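Local coordinates for outer membrane protein assembly factor BamA (Haemophilus ducreyi, PDB 4K3C), which probably assembles and inserts beta-barrel proteins into the bacterial outer membrane as part of the Bam complex, at residues V276-M289 with S378-Y390. Residues are numbered along the deposited sequence; the frame is centred on the assembly and turned at random.
Sequences VEREYTREKYVNSM and SFGGKEVPFYQLY
Phe386 and Tyr285 bring their rings together at a steep angle, planes 78° apart, with Phe386 CD2 set against Tyr285 CD2. The two centroids are 5.6 Å from each other. Arg282 lays its aliphatic stem over one face of the Phe386 ring, where CG stands 3.8 Å from the ring centroid in a CH-pi contact; its chain then runs on extended from CG, past the CD1-CE1 side of the ring. Tyr387 CD1 lies over the opposite face, toward the rim, and Val276 CG1 packs 3.6 Å from Phe386 CZ at the far end. With CG between the backbone N and carbonyl carbon (chi1 60°), the Phe386 ring is turned to the helix, against Arg282 and Tyr285.

The Tyr285 ring is covered on one face by Pro385, whose CA sits 3.7 Å from the ring centroid as a second CH-pi contact. With CG trans to the backbone N, Tyr285 is carried obliquely across Pro385; Glu383 O lies near the ring edge, and the hydroxyl bonds to Asn344. One turn on, at the C-terminal end of helix 280-288, Ser288 OG accepts a hydrogen bond from Glu383 N (2.9 Å, 157°), tying helix to loop backbone. Beside it the Met289 and Lys382 side chains cross at about a right angle, SD to CD 3.8 Å. Glu383 OE1 approaches Lys284 CG, while OE2 forms a salt bridge with Lys468.

Glu279 occupies the N-cap position of the helix. The contact thus packs extracellular loop 4, a short helix between strands 260-274 and 303-317, against the start of extracellular loop 6, after strand 366-378, in the extracellular cap over the 16-stranded BamA barrel of the Omp85 family.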
# COMPACT_ATOMS: atom_id res chain seq x y z
N VAL A 276 8.56 -31.32 12.35
CA VAL A 276 7.70 -31.91 11.31
C VAL A 276 7.36 -33.34 11.67
O VAL A 276 8.09 -34.26 11.30
CB VAL A 276 8.34 -31.90 9.92
CG1 VAL A 276 7.27 -32.10 8.88
CG2 VAL A 276 9.07 -30.59 9.67
N GLU A 277 6.23 -33.52 12.37
CA GLU A 277 5.96 -34.78 13.06
C GLU A 277 5.41 -35.87 12.17
O GLU A 277 4.89 -36.87 12.66
CB GLU A 277 5.10 -34.58 14.31
CG GLU A 277 3.60 -34.53 14.10
CD GLU A 277 2.87 -35.56 14.93
OE1 GLU A 277 3.23 -36.76 14.84
OE2 GLU A 277 1.95 -35.19 15.69
N ARG A 278 5.56 -35.69 10.86
CA ARG A 278 5.28 -36.74 9.89
C ARG A 278 3.80 -37.09 9.76
O ARG A 278 3.29 -37.96 10.46
CB ARG A 278 6.11 -38.00 10.15
CG ARG A 278 5.94 -39.09 9.10
CD ARG A 278 6.89 -40.26 9.31
NE ARG A 278 6.80 -41.21 8.20
CZ ARG A 278 6.70 -42.53 8.35
NH1 ARG A 278 6.70 -43.08 9.55
NH2 ARG A 278 6.61 -43.30 7.28
N GLU A 279 3.13 -36.42 8.83
CA GLU A 279 1.77 -36.79 8.49
C GLU A 279 1.59 -37.11 7.00
O GLU A 279 2.50 -36.95 6.19
CB GLU A 279 0.77 -35.72 8.97
CG GLU A 279 0.69 -34.49 8.12
CD GLU A 279 -0.15 -34.70 6.88
OE1 GLU A 279 0.40 -34.56 5.78
OE2 GLU A 279 -1.34 -35.06 7.01
N TYR A 280 0.38 -37.54 6.66
CA TYR A 280 0.07 -38.17 5.38
C TYR A 280 0.36 -37.35 4.13
O TYR A 280 1.19 -37.74 3.31
CB TYR A 280 -1.39 -38.61 5.40
CG TYR A 280 -1.85 -39.19 4.11
CD1 TYR A 280 -1.52 -40.48 3.75
CD2 TYR A 280 -2.63 -38.44 3.24
CE1 TYR A 280 -1.95 -41.00 2.56
CE2 TYR A 280 -3.07 -38.97 2.05
CZ TYR A 280 -2.72 -40.25 1.72
OH TYR A 280 -3.14 -40.77 0.53
N THR A 281 -0.35 -36.23 3.96
CA THR A 281 -0.15 -35.34 2.82
C THR A 281 1.27 -34.77 2.75
O THR A 281 1.84 -34.61 1.66
CB THR A 281 -1.13 -34.18 2.87
OG1 THR A 281 -2.44 -34.66 2.55
CG2 THR A 281 -0.73 -33.07 1.89
N ARG A 282 1.83 -34.47 3.91
CA ARG A 282 3.19 -33.96 3.98
C ARG A 282 4.19 -34.95 3.45
O ARG A 282 5.10 -34.57 2.72
CB ARG A 282 3.57 -33.64 5.41
CG ARG A 282 2.99 -32.35 5.91
CD ARG A 282 3.48 -32.13 7.31
NE ARG A 282 3.12 -30.83 7.82
CZ ARG A 282 3.14 -30.53 9.11
NH1 ARG A 282 3.50 -31.45 10.00
NH2 ARG A 282 2.80 -29.30 9.50
N GLU A 283 4.02 -36.21 3.84
CA GLU A 283 4.89 -37.30 3.39
C GLU A 283 4.98 -37.32 1.86
O GLU A 283 6.05 -37.52 1.27
CB GLU A 283 4.38 -38.65 3.90
CG GLU A 283 5.20 -39.25 5.02
CD GLU A 283 5.76 -40.58 4.65
OE1 GLU A 283 5.94 -40.81 3.44
OE2 GLU A 283 6.01 -41.41 5.55
N LYS A 284 3.82 -37.10 1.25
CA LYS A 284 3.69 -37.09 -0.19
C LYS A 284 4.64 -36.06 -0.78
O LYS A 284 5.17 -36.26 -1.87
CB LYS A 284 2.25 -36.76 -0.54
CG LYS A 284 1.81 -37.26 -1.87
CD LYS A 284 0.30 -37.37 -1.88
CE LYS A 284 -0.18 -38.32 -0.81
NZ LYS A 284 -1.64 -38.59 -0.96
N TYR A 285 4.85 -34.98 -0.04
CA TYR A 285 5.80 -33.93 -0.42
C TYR A 285 7.24 -34.34 -0.14
O TYR A 285 8.14 -34.09 -0.94
CB TYR A 285 5.56 -32.64 0.35
CG TYR A 285 6.69 -31.67 0.17
CD1 TYR A 285 6.97 -31.14 -1.08
CD2 TYR A 285 7.50 -31.29 1.23
CE1 TYR A 285 8.00 -30.25 -1.28
CE2 TYR A 285 8.55 -30.39 1.05
CZ TYR A 285 8.79 -29.88 -0.22
OH TYR A 285 9.81 -28.99 -0.43
N VAL A 286 7.44 -34.91 1.04
CA VAL A 286 8.75 -35.36 1.45
C VAL A 286 9.25 -36.36 0.43
O VAL A 286 10.38 -36.25 -0.06
CB VAL A 286 8.68 -35.99 2.85
CG1 VAL A 286 9.89 -36.90 3.09
CG2 VAL A 286 8.58 -34.90 3.90
N ASN A 287 8.40 -37.32 0.07
CA ASN A 287 8.78 -38.31 -0.93
C ASN A 287 8.94 -37.67 -2.30
O ASN A 287 9.88 -38.01 -3.02
CB ASN A 287 7.78 -39.46 -0.98
CG ASN A 287 8.10 -40.55 0.00
OD1 ASN A 287 7.40 -40.72 0.99
ND2 ASN A 287 9.15 -41.31 -0.27
N SER A 288 8.05 -36.74 -2.63
CA SER A 288 8.10 -36.05 -3.92
C SER A 288 9.50 -35.49 -4.18
O SER A 288 9.98 -35.50 -5.31
CB SER A 288 7.07 -34.93 -3.96
OG SER A 288 7.61 -33.77 -4.57
N MET A 289 10.13 -35.05 -3.10
CA MET A 289 11.44 -34.43 -3.14
C MET A 289 12.54 -35.44 -2.83
O MET A 289 13.72 -35.08 -2.70
CB MET A 289 11.47 -33.29 -2.12
CG MET A 289 10.42 -32.26 -2.39
SD MET A 289 10.87 -31.16 -3.74
CE MET A 289 12.14 -30.22 -2.92
N SER A 378 1.66 -27.39 -8.30
CA SER A 378 3.04 -27.77 -8.52
C SER A 378 3.13 -28.49 -9.86
O SER A 378 2.14 -28.64 -10.54
CB SER A 378 3.51 -28.68 -7.39
OG SER A 378 2.59 -29.75 -7.19
N PHE A 379 4.33 -28.93 -10.21
CA PHE A 379 4.58 -29.55 -11.50
C PHE A 379 5.94 -30.22 -11.44
O PHE A 379 6.64 -30.13 -10.44
CB PHE A 379 4.54 -28.50 -12.61
CG PHE A 379 5.44 -27.32 -12.38
CD1 PHE A 379 4.99 -26.22 -11.67
CD2 PHE A 379 6.74 -27.31 -12.88
CE1 PHE A 379 5.83 -25.14 -11.46
CE2 PHE A 379 7.58 -26.23 -12.67
CZ PHE A 379 7.14 -25.15 -11.97
N GLY A 380 6.32 -30.92 -12.51
CA GLY A 380 7.59 -31.62 -12.51
C GLY A 380 7.61 -32.79 -11.53
O GLY A 380 8.66 -33.12 -10.98
N GLY A 381 6.45 -33.41 -11.34
CA GLY A 381 6.33 -34.54 -10.44
C GLY A 381 6.69 -34.17 -9.01
O GLY A 381 7.29 -34.96 -8.27
N LYS A 382 6.32 -32.96 -8.63
CA LYS A 382 6.62 -32.46 -7.30
C LYS A 382 5.32 -32.05 -6.63
O LYS A 382 4.38 -31.63 -7.31
CB LYS A 382 7.55 -31.26 -7.39
CG LYS A 382 8.86 -31.58 -8.05
CD LYS A 382 9.73 -32.47 -7.17
CE LYS A 382 10.98 -32.91 -7.91
NZ LYS A 382 11.44 -31.82 -8.82
N GLU A 383 5.27 -32.16 -5.31
CA GLU A 383 4.13 -31.65 -4.57
C GLU A 383 4.38 -30.22 -4.08
O GLU A 383 5.52 -29.80 -3.94
CB GLU A 383 3.80 -32.58 -3.39
CG GLU A 383 2.39 -33.13 -3.42
CD GLU A 383 2.12 -33.96 -4.66
OE1 GLU A 383 2.68 -35.07 -4.73
OE2 GLU A 383 1.37 -33.51 -5.55
N VAL A 384 3.32 -29.47 -3.85
CA VAL A 384 3.48 -28.14 -3.26
C VAL A 384 4.08 -28.29 -1.86
O VAL A 384 3.63 -29.12 -1.08
CB VAL A 384 2.14 -27.38 -3.20
CG1 VAL A 384 2.28 -26.15 -2.34
CG2 VAL A 384 1.64 -27.01 -4.61
N PRO A 385 5.10 -27.51 -1.56
CA PRO A 385 5.73 -27.63 -0.24
C PRO A 385 4.71 -27.38 0.86
O PRO A 385 4.17 -26.28 0.89
CB PRO A 385 6.76 -26.49 -0.24
CG PRO A 385 7.04 -26.20 -1.65
CD PRO A 385 5.78 -26.52 -2.42
N PHE A 386 4.49 -28.35 1.75
CA PHE A 386 3.39 -28.30 2.73
C PHE A 386 3.33 -27.06 3.61
O PHE A 386 2.27 -26.70 4.14
CB PHE A 386 3.39 -29.54 3.62
CG PHE A 386 4.66 -29.74 4.42
CD1 PHE A 386 4.86 -29.07 5.62
CD2 PHE A 386 5.64 -30.62 3.99
CE1 PHE A 386 6.02 -29.28 6.36
CE2 PHE A 386 6.81 -30.83 4.72
CZ PHE A 386 7.00 -30.16 5.90
N TYR A 387 4.46 -26.40 3.78
CA TYR A 387 4.52 -25.21 4.61
C TYR A 387 4.13 -23.98 3.83
O TYR A 387 4.24 -22.86 4.32
CB TYR A 387 5.92 -25.03 5.20
CG TYR A 387 7.07 -25.09 4.20
CD1 TYR A 387 7.67 -26.29 3.87
CD2 TYR A 387 7.55 -23.93 3.60
CE1 TYR A 387 8.73 -26.34 2.98
CE2 TYR A 387 8.60 -23.97 2.71
CZ TYR A 387 9.20 -25.18 2.40
OH TYR A 387 10.26 -25.21 1.52
N GLN A 388 3.69 -24.19 2.60
CA GLN A 388 3.32 -23.13 1.68
C GLN A 388 1.82 -23.23 1.41
O GLN A 388 1.32 -22.66 0.44
CB GLN A 388 4.08 -23.32 0.37
CG GLN A 388 4.42 -22.05 -0.35
CD GLN A 388 5.66 -21.37 0.21
OE1 GLN A 388 6.26 -21.87 1.16
NE2 GLN A 388 6.03 -20.24 -0.36
N LEU A 389 1.11 -23.96 2.26
CA LEU A 389 -0.32 -24.18 2.08
C LEU A 389 -1.24 -23.13 2.75
O LEU A 389 -0.83 -22.37 3.61
CB LEU A 389 -0.69 -25.58 2.57
CG LEU A 389 -0.30 -26.76 1.68
CD1 LEU A 389 -0.81 -28.02 2.30
CD2 LEU A 389 -0.90 -26.58 0.34
N TYR A 390 -2.50 -23.09 2.33
CA TYR A 390 -3.44 -22.10 2.86
C TYR A 390 -4.35 -22.63 3.95
O TYR A 390 -4.64 -23.81 4.05
CB TYR A 390 -4.31 -21.54 1.75
CG TYR A 390 -3.56 -21.03 0.55
CD1 TYR A 390 -2.68 -19.97 0.65
CD2 TYR A 390 -3.78 -21.58 -0.71
CE1 TYR A 390 -2.02 -19.49 -0.44
CE2 TYR A 390 -3.11 -21.10 -1.82
CZ TYR A 390 -2.23 -20.05 -1.68
OH TYR A 390 -1.55 -19.56 -2.77